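Local coordinates for protein gp18 (Listeria monocytogenes EGD-e, PDB 3GS9) that is a prophage tail protein that probably serves as a structural component of the phage tail, related by family to tail endopeptidases, at residues R88-C96 against V165-V173. Numbering follows the deposited sequence.
Sequences RAPHIYYTC and VIPDNRHLV
Tyr93 packs its ring on the beta hairpin 166-173, with Pro167 CG over one face, 3.9 Å from the ring centroid and 23° off the ring normal, a CH-pi contact displaced toward the CG side of the ring. Leu172 crosses at about a right angle and brings CD2 to 3.5 Å from Tyr93 CD1, while the side chains of Tyr93 and Val165 run toward each other, Val165 CG1 ending 3.5 Å from Tyr93 OH. Leu151 and Ile154 of helix 150-161 also touch Tyr93.

With CG of His91 anti to the backbone N (chi1 -171°) and the ring turned to chi2 -90°, ND1 accepts a hydrogen bond from Tyr93 N at 3.0 Å and CE1 faces the hairpin turn, 3.5 Å from Asn169 O near the imidazole plane. Gln67 OE1 receives both His91 NE2 and Asn169 N, so one amide oxygen fixes ring and turn together. Ile92 sets CG2 against Asn169 CA at 3.7 Å, and its CG1 lies at the edge of the Arg170 guanidinium, carried there by a chain extended from CG to NE.

No hydrogen bond directly links the two segments; apolar packing joins the 3-10 turn after strand 83-90 to a beta hairpin with a two-residue loop, closed by a type II' turn from Asp168 to His171.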
loop_
_atom_site.group_PDB
_atom_site.type_symbol
_atom_site.label_atom_id
_atom_site.label_comp_id
_atom_site.label_asym_id
_atom_site.label_seq_id
_atom_site.Cartn_x
_atom_site.Cartn_y
_atom_site.Cartn_z
ATOM N N ARG A 88 22.032 6.044 -12.349
ATOM C CA ARG A 88 21.230 6.866 -11.497
ATOM C C ARG A 88 22.024 7.071 -10.207
ATOM O O ARG A 88 22.398 6.113 -9.544
ATOM C CB ARG A 88 19.860 6.228 -11.241
ATOM C CG ARG A 88 18.908 6.321 -12.439
ATOM C CD ARG A 88 17.506 5.807 -12.114
ATOM N NE ARG A 88 16.862 6.610 -11.073
ATOM C CZ ARG A 88 16.231 7.768 -11.268
ATOM N NH1 ARG A 88 16.144 8.310 -12.480
ATOM N NH2 ARG A 88 15.690 8.399 -10.230
ATOM N N ALA A 89 22.284 8.335 -9.885
ATOM C CA ALA A 89 23.172 8.733 -8.795
ATOM C C ALA A 89 22.487 9.750 -7.880
ATOM O O ALA A 89 22.421 10.942 -8.210
ATOM C CB ALA A 89 24.497 9.334 -9.359
ATOM N N PRO A 90 21.934 9.277 -6.749
ATOM C CA PRO A 90 21.438 10.188 -5.701
ATOM C C PRO A 90 22.525 11.079 -5.091
ATOM O O PRO A 90 23.680 10.665 -4.946
ATOM C CB PRO A 90 20.933 9.234 -4.612
ATOM C CG PRO A 90 20.583 7.980 -5.392
ATOM C CD PRO A 90 21.675 7.864 -6.412
ATOM N N HIS A 91 22.134 12.299 -4.782
ATOM C CA HIS A 91 23.009 13.246 -4.105
ATOM C C HIS A 91 23.642 12.626 -2.839
ATOM O O HIS A 91 23.027 11.833 -2.153
ATOM C CB HIS A 91 22.222 14.494 -3.781
ATOM C CG HIS A 91 23.084 15.598 -3.271
ATOM N ND1 HIS A 91 23.343 15.759 -1.931
ATOM C CD2 HIS A 91 23.796 16.552 -3.917
ATOM C CE1 HIS A 91 24.148 16.800 -1.769
ATOM N NE2 HIS A 91 24.432 17.301 -2.957
ATOM N N ILE A 92 24.884 13.014 -2.550
ATOM C CA ILE A 92 25.621 12.510 -1.385
ATOM C C ILE A 92 24.870 12.638 -0.044
ATOM O O ILE A 92 25.049 11.833 0.844
ATOM C CB ILE A 92 27.028 13.203 -1.309
ATOM C CG1 ILE A 92 27.943 12.433 -0.358
ATOM C CG2 ILE A 92 26.904 14.682 -1.028
ATOM C CD1 ILE A 92 28.379 11.135 -0.915
ATOM N N TYR A 93 23.957 13.609 0.047
ATOM C CA TYR A 93 23.112 13.751 1.245
ATOM C C TYR A 93 22.476 12.428 1.633
ATOM O O TYR A 93 22.477 12.056 2.801
ATOM C CB TYR A 93 22.030 14.767 0.979
ATOM C CG TYR A 93 20.955 14.813 2.045
ATOM C CD1 TYR A 93 21.271 15.194 3.350
ATOM C CD2 TYR A 93 19.640 14.534 1.735
ATOM C CE1 TYR A 93 20.297 15.228 4.340
ATOM C CE2 TYR A 93 18.650 14.599 2.707
ATOM C CZ TYR A 93 18.997 14.957 4.010
ATOM O OH TYR A 93 18.012 15.040 4.972
ATOM N N TYR A 94 21.951 11.720 0.643
ATOM C CA TYR A 94 21.173 10.477 0.890
ATOM C C TYR A 94 21.993 9.328 1.457
ATOM O O TYR A 94 21.443 8.380 2.029
ATOM C CB TYR A 94 20.391 10.065 -0.346
ATOM C CG TYR A 94 19.288 11.037 -0.576
ATOM C CD1 TYR A 94 18.183 11.029 0.225
ATOM C CD2 TYR A 94 19.422 12.055 -1.502
ATOM C CE1 TYR A 94 17.167 11.956 0.082
ATOM C CE2 TYR A 94 18.404 13.007 -1.674
ATOM C CZ TYR A 94 17.286 12.940 -0.873
ATOM O OH TYR A 94 16.255 13.830 -0.979
ATOM N N THR A 95 23.331 9.439 1.360
ATOM C CA THR A 95 24.195 8.455 2.003
ATOM C C THR A 95 24.187 8.499 3.537
ATOM O O THR A 95 24.728 7.609 4.148
ATOM C CB THR A 95 25.687 8.506 1.494
ATOM O OG1 THR A 95 26.348 9.697 1.957
ATOM C CG2 THR A 95 25.728 8.382 -0.041
ATOM N N CYS A 96 23.598 9.537 4.139
ATOM C CA CYS A 96 23.453 9.582 5.602
ATOM C C CYS A 96 22.619 8.427 6.154
ATOM O O CYS A 96 22.677 8.097 7.357
ATOM C CB CYS A 96 22.914 10.943 6.094
ATOM S SG CYS A 96 21.215 11.322 5.836
ATOM N N VAL A 165 15.777 21.236 5.158
ATOM C CA VAL A 165 17.245 21.000 5.149
ATOM C C VAL A 165 17.695 21.251 3.732
ATOM O O VAL A 165 17.049 20.790 2.792
ATOM C CB VAL A 165 17.656 19.563 5.672
ATOM C CG1 VAL A 165 17.003 18.433 4.852
ATOM C CG2 VAL A 165 19.193 19.415 5.681
ATOM N N ILE A 166 18.782 22.004 3.592
ATOM C CA ILE A 166 19.321 22.364 2.285
ATOM C C ILE A 166 20.762 21.868 2.256
ATOM O O ILE A 166 21.619 22.484 2.827
ATOM C CB ILE A 166 19.276 23.882 2.064
ATOM C CG1 ILE A 166 17.874 24.448 2.391
ATOM C CG2 ILE A 166 19.690 24.186 0.636
ATOM C CD1 ILE A 166 17.874 25.913 2.637
ATOM N N PRO A 167 20.995 20.680 1.672
ATOM C CA PRO A 167 22.353 20.132 1.648
ATOM C C PRO A 167 23.255 20.793 0.629
ATOM O O PRO A 167 22.843 20.936 -0.544
ATOM C CB PRO A 167 22.131 18.653 1.244
ATOM C CG PRO A 167 20.687 18.388 1.375
ATOM C CD PRO A 167 20.035 19.733 1.078
ATOM N N ASP A 168 24.444 21.194 1.076
ATOM C CA ASP A 168 25.577 21.568 0.179
ATOM C C ASP A 168 26.641 20.479 0.382
ATOM O O ASP A 168 27.382 20.491 1.363
ATOM C CB ASP A 168 26.134 22.957 0.514
ATOM C CG ASP A 168 27.334 23.324 -0.304
ATOM O OD1 ASP A 168 27.696 22.571 -1.227
ATOM O OD2 ASP A 168 27.949 24.391 -0.019
ATOM N N ASN A 169 26.661 19.496 -0.517
ATOM C CA ASN A 169 27.349 18.233 -0.259
ATOM C C ASN A 169 26.957 17.692 1.100
ATOM O O ASN A 169 25.747 17.502 1.313
ATOM C CB ASN A 169 28.827 18.376 -0.553
ATOM C CG ASN A 169 29.048 18.663 -2.038
ATOM O OD1 ASN A 169 28.675 17.838 -2.856
ATOM N ND2 ASN A 169 29.548 19.836 -2.382
ATOM N N ARG A 170 27.899 17.432 2.001
ATOM C CA ARG A 170 27.535 16.886 3.308
ATOM C C ARG A 170 27.377 17.974 4.376
ATOM O O ARG A 170 27.332 17.680 5.564
ATOM C CB ARG A 170 28.571 15.866 3.773
ATOM C CG ARG A 170 28.722 14.664 2.884
ATOM C CD ARG A 170 29.920 13.845 3.421
ATOM N NE ARG A 170 30.275 12.779 2.515
ATOM C CZ ARG A 170 31.193 11.855 2.757
ATOM N NH1 ARG A 170 31.880 11.852 3.898
ATOM N NH2 ARG A 170 31.421 10.923 1.836
ATOM N N HIS A 171 27.272 19.229 3.965
ATOM C CA HIS A 171 26.994 20.291 4.915
ATOM C C HIS A 171 25.514 20.630 4.814
ATOM O O HIS A 171 25.054 21.129 3.781
ATOM C CB HIS A 171 27.878 21.525 4.672
ATOM C CG HIS A 171 27.607 22.630 5.643
ATOM N ND1 HIS A 171 27.967 22.548 6.966
ATOM C CD2 HIS A 171 26.945 23.799 5.501
ATOM C CE1 HIS A 171 27.583 23.646 7.587
ATOM N NE2 HIS A 171 26.958 24.418 6.722
ATOM N N LEU A 172 24.819 20.451 5.937
ATOM C CA LEU A 172 23.372 20.587 6.048
ATOM C C LEU A 172 22.918 21.874 6.730
ATOM O O LEU A 172 23.216 22.111 7.912
ATOM C CB LEU A 172 22.772 19.398 6.807
ATOM C CG LEU A 172 23.273 17.992 6.467
ATOM C CD1 LEU A 172 22.605 16.952 7.323
ATOM C CD2 LEU A 172 23.100 17.712 4.980
ATOM N N VAL A 173 22.238 22.702 5.954
ATOM C CA VAL A 173 21.687 23.962 6.425
ATOM C C VAL A 173 20.212 23.795 6.747
ATOM O O VAL A 173 19.439 23.382 5.885
ATOM C CB VAL A 173 21.879 25.068 5.387
ATOM C CG1 VAL A 173 21.230 26.319 5.888
ATOM C CG2 VAL A 173 23.397 25.289 5.115
#